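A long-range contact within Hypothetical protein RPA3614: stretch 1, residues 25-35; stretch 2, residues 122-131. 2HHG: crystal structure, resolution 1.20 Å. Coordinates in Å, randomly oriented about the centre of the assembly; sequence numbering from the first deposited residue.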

# COMPACT_ATOMS: atom_id res chain seq x y z
N THR A 25 5.02 -3.42 -11.08
CA THR A 25 3.98 -3.92 -11.99
C THR A 25 3.23 -5.07 -11.34
O THR A 25 3.76 -5.77 -10.47
CB THR A 25 4.52 -4.40 -13.35
OG1 THR A 25 5.31 -5.58 -13.18
CG2 THR A 25 5.35 -3.32 -14.04
N THR A 26 1.98 -5.26 -11.75
CA THR A 26 1.18 -6.34 -11.21
C THR A 26 1.89 -7.68 -11.40
O THR A 26 1.95 -8.49 -10.47
CB THR A 26 -0.21 -6.36 -11.84
OG1 THR A 26 -0.69 -5.01 -11.96
CG2 THR A 26 -1.17 -7.16 -11.00
N ALA A 27 2.45 -7.90 -12.59
CA ALA A 27 3.13 -9.16 -12.89
C ALA A 27 4.36 -9.37 -12.02
O ALA A 27 4.60 -10.47 -11.53
CB ALA A 27 3.50 -9.23 -14.37
N ASP A 28 5.13 -8.31 -11.80
CA ASP A 28 6.30 -8.41 -10.94
C ASP A 28 5.92 -8.68 -9.48
O ASP A 28 6.58 -9.46 -8.79
CB ASP A 28 7.16 -7.14 -11.01
CG ASP A 28 7.90 -7.01 -12.33
OD1 ASP A 28 7.93 -7.99 -13.11
OD2 ASP A 28 8.47 -5.93 -12.57
N ALA A 29 4.84 -8.05 -9.02
CA ALA A 29 4.35 -8.28 -7.66
C ALA A 29 3.87 -9.72 -7.47
O ALA A 29 4.14 -10.34 -6.44
CB ALA A 29 3.25 -7.29 -7.32
N ILE A 30 3.16 -10.24 -8.46
CA ILE A 30 2.71 -11.63 -8.43
C ILE A 30 3.91 -12.58 -8.40
O ILE A 30 3.95 -13.53 -7.59
CB ILE A 30 1.74 -11.93 -9.60
CG1 ILE A 30 0.42 -11.19 -9.36
CG2 ILE A 30 1.51 -13.44 -9.74
CD1 ILE A 30 -0.54 -11.21 -10.54
N ALA A 31 4.91 -12.32 -9.24
CA ALA A 31 6.11 -13.16 -9.27
C ALA A 31 6.85 -13.10 -7.93
O ALA A 31 7.32 -14.12 -7.44
CB ALA A 31 7.04 -12.76 -10.40
N LEU A 32 6.93 -11.90 -7.34
CA LEU A 32 7.54 -11.72 -6.03
C LEU A 32 6.83 -12.57 -4.97
O LEU A 32 7.47 -13.23 -4.16
CB LEU A 32 7.51 -10.24 -5.63
CG LEU A 32 8.13 -9.86 -4.28
CD1 LEU A 32 9.62 -10.20 -4.26
CD2 LEU A 32 7.91 -8.38 -4.00
N HIS A 33 5.51 -12.53 -4.98
CA HIS A 33 4.71 -13.31 -4.04
C HIS A 33 4.96 -14.81 -4.21
O HIS A 33 5.15 -15.52 -3.22
CB HIS A 33 3.24 -12.98 -4.22
CG HIS A 33 2.35 -13.61 -3.21
ND1 HIS A 33 1.83 -14.88 -3.36
CD2 HIS A 33 1.87 -13.14 -2.03
CE1 HIS A 33 1.08 -15.17 -2.31
NE2 HIS A 33 1.08 -14.13 -1.49
N LYS A 34 4.96 -15.28 -5.45
CA LYS A 34 5.19 -16.70 -5.73
C LYS A 34 6.58 -17.18 -5.31
O LYS A 34 6.76 -18.36 -5.00
CB LYS A 34 4.92 -17.01 -7.20
CG LYS A 34 3.46 -16.89 -7.57
CD LYS A 34 3.26 -17.06 -9.05
CE LYS A 34 1.80 -16.99 -9.43
NZ LYS A 34 1.62 -17.07 -10.91
N SER A 35 7.55 -16.27 -5.30
CA SER A 35 8.92 -16.61 -4.92
C SER A 35 9.04 -16.84 -3.41
O SER A 35 10.07 -17.33 -2.94
CB SER A 35 9.90 -15.53 -5.38
OG SER A 35 9.83 -14.38 -4.56
N GLY A 122 -7.44 -4.98 -7.80
CA GLY A 122 -8.24 -5.15 -9.02
C GLY A 122 -7.42 -5.73 -10.16
O GLY A 122 -7.82 -6.71 -10.81
N ALA A 123 -6.25 -5.14 -10.41
CA ALA A 123 -5.33 -5.64 -11.44
C ALA A 123 -4.75 -7.01 -11.09
O ALA A 123 -4.57 -7.86 -11.97
CB ALA A 123 -4.22 -4.64 -11.68
N TRP A 124 -4.44 -7.21 -9.81
CA TRP A 124 -3.97 -8.49 -9.29
C TRP A 124 -4.97 -9.60 -9.60
O TRP A 124 -4.61 -10.65 -10.14
CB TRP A 124 -3.75 -8.37 -7.78
CG TRP A 124 -3.20 -9.58 -7.09
CD1 TRP A 124 -3.90 -10.67 -6.68
CD2 TRP A 124 -1.85 -9.77 -6.64
NE1 TRP A 124 -3.06 -11.56 -6.04
CE2 TRP A 124 -1.80 -11.02 -6.00
CE3 TRP A 124 -0.68 -9.00 -6.74
CZ2 TRP A 124 -0.63 -11.53 -5.45
CZ3 TRP A 124 0.48 -9.50 -6.18
CH2 TRP A 124 0.50 -10.76 -5.55
N ARG A 125 -6.23 -9.37 -9.24
CA ARG A 125 -7.32 -10.30 -9.53
C ARG A 125 -7.50 -10.55 -11.03
O ARG A 125 -7.67 -11.70 -11.46
CB ARG A 125 -8.62 -9.78 -8.92
CG ARG A 125 -9.82 -10.68 -9.13
CD ARG A 125 -11.02 -10.17 -8.35
NE ARG A 125 -11.40 -8.81 -8.75
CZ ARG A 125 -12.25 -8.04 -8.08
NH1 ARG A 125 -12.83 -8.48 -6.97
NH2 ARG A 125 -12.52 -6.82 -8.53
N ASP A 126 -7.46 -9.48 -11.83
CA ASP A 126 -7.62 -9.60 -13.28
C ASP A 126 -6.54 -10.48 -13.91
O ASP A 126 -6.80 -11.19 -14.88
CB ASP A 126 -7.63 -8.22 -13.94
CG ASP A 126 -8.90 -7.43 -13.66
OD1 ASP A 126 -9.91 -8.03 -13.23
OD2 ASP A 126 -8.88 -6.20 -13.87
N ALA A 127 -5.34 -10.43 -13.34
CA ALA A 127 -4.20 -11.21 -13.82
C ALA A 127 -4.20 -12.65 -13.29
O ALA A 127 -3.34 -13.45 -13.67
CB ALA A 127 -2.90 -10.52 -13.46
N GLY A 128 -5.17 -12.97 -12.44
CA GLY A 128 -5.29 -14.30 -11.85
C GLY A 128 -4.29 -14.56 -10.73
O GLY A 128 -3.92 -15.70 -10.49
N GLY A 129 -3.87 -13.49 -10.04
CA GLY A 129 -2.93 -13.63 -8.92
C GLY A 129 -3.49 -14.42 -7.76
O GLY A 129 -4.70 -14.58 -7.64
N PRO A 130 -2.60 -14.95 -6.89
CA PRO A 130 -3.03 -15.68 -5.70
C PRO A 130 -4.01 -14.88 -4.84
O PRO A 130 -3.76 -13.70 -4.54
CB PRO A 130 -1.71 -15.90 -4.94
CG PRO A 130 -0.67 -15.92 -6.01
CD PRO A 130 -1.13 -14.90 -7.01
N ILE A 131 -5.13 -15.49 -4.47
CA ILE A 131 -6.14 -14.83 -3.66
C ILE A 131 -6.58 -15.72 -2.51
O ILE A 131 -6.81 -16.93 -2.69
CB ILE A 131 -7.38 -14.39 -4.49
CG1 ILE A 131 -7.00 -13.29 -5.49
CG2 ILE A 131 -8.51 -13.89 -3.58
CD1 ILE A 131 -8.11 -12.95 -6.47
O HOH W 1 -0.90 -15.93 -10.70

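Stretch 1 is a helix from T26, preceded by T25 at the N-cap, where T25 OG1 accepts from D28 N at 3.1 Å. Stretch 2 brings in the end of a second helix, residues 122-126, which closes in a Schellman motif: G129 N reaches back to W124 O at 2.9 Å and G128 N to R125 O at 3.0 Å. G128 takes a positive phi of 76°, a conformation that favours glycine. The helix axes approach to 9.9 Å with 73° between their directions, so the helices cross steeply, and the contact continues past the second helix along the turn to P130. The backbones come nearest at T26 and W124 (CA to CA 5.9 Å) and at I30 and G129 (CA to CA 6.0 Å).

No direct hydrogen bond joins the stretches; the 426 Å² buried between them is mostly apolar packing centred on W124. With chi1 at t, the indole of W124 is a knob among T26, A29, I30 and H33. I30 CG1 lies over one face of its six-membered ring, 3.6 Å from W124 CE3 and only 12° off the ring normal, a CH-pi contact. A29 is small enough to let the ring close in, with A29 CB 3.7 Å from W124 CZ3. At the ring's edge, H33 CB meets W124 CH2 at 3.8 Å, and the edge of W124 points toward the face of H33, an offset edge-to-face pair with planes at 86°. The polar corner of the indole is satisfied within its own stretch: W124 NE1 donates to P130 O at 2.7 Å, tying the tryptophan to the turn that follows it.

I30 extends the apolar surface beyond the indole. Its CD1 lies 3.8 Å from both A127 CB and G129 CA, while I30 CG2 is 4.1 Å from P130 CD. Glycine suits position 129 because a CB there would clash with W124 NE1 and press tightly on I30 CD1. P130 adds a compact ring whose CG lies 3.8 Å from H33 ND1.

At the other end of the contact, the short side chain of T26 fits close to the second helix: T26 CG2 is 3.5 Å from W124 N, and T26 OG1 is 3.6 Å from A123 CB, with the hydroxyl hydrogen-bonded elsewhere in the structure. K34 extends its chain along the margin, bringing K34 CE to 4.3 Å from P130 CD. Its charged end stays hydrated: water 1 accepts from K34 NZ at 2.8 Å and donates to G128 O at 3.0 Å, bridging the stretches.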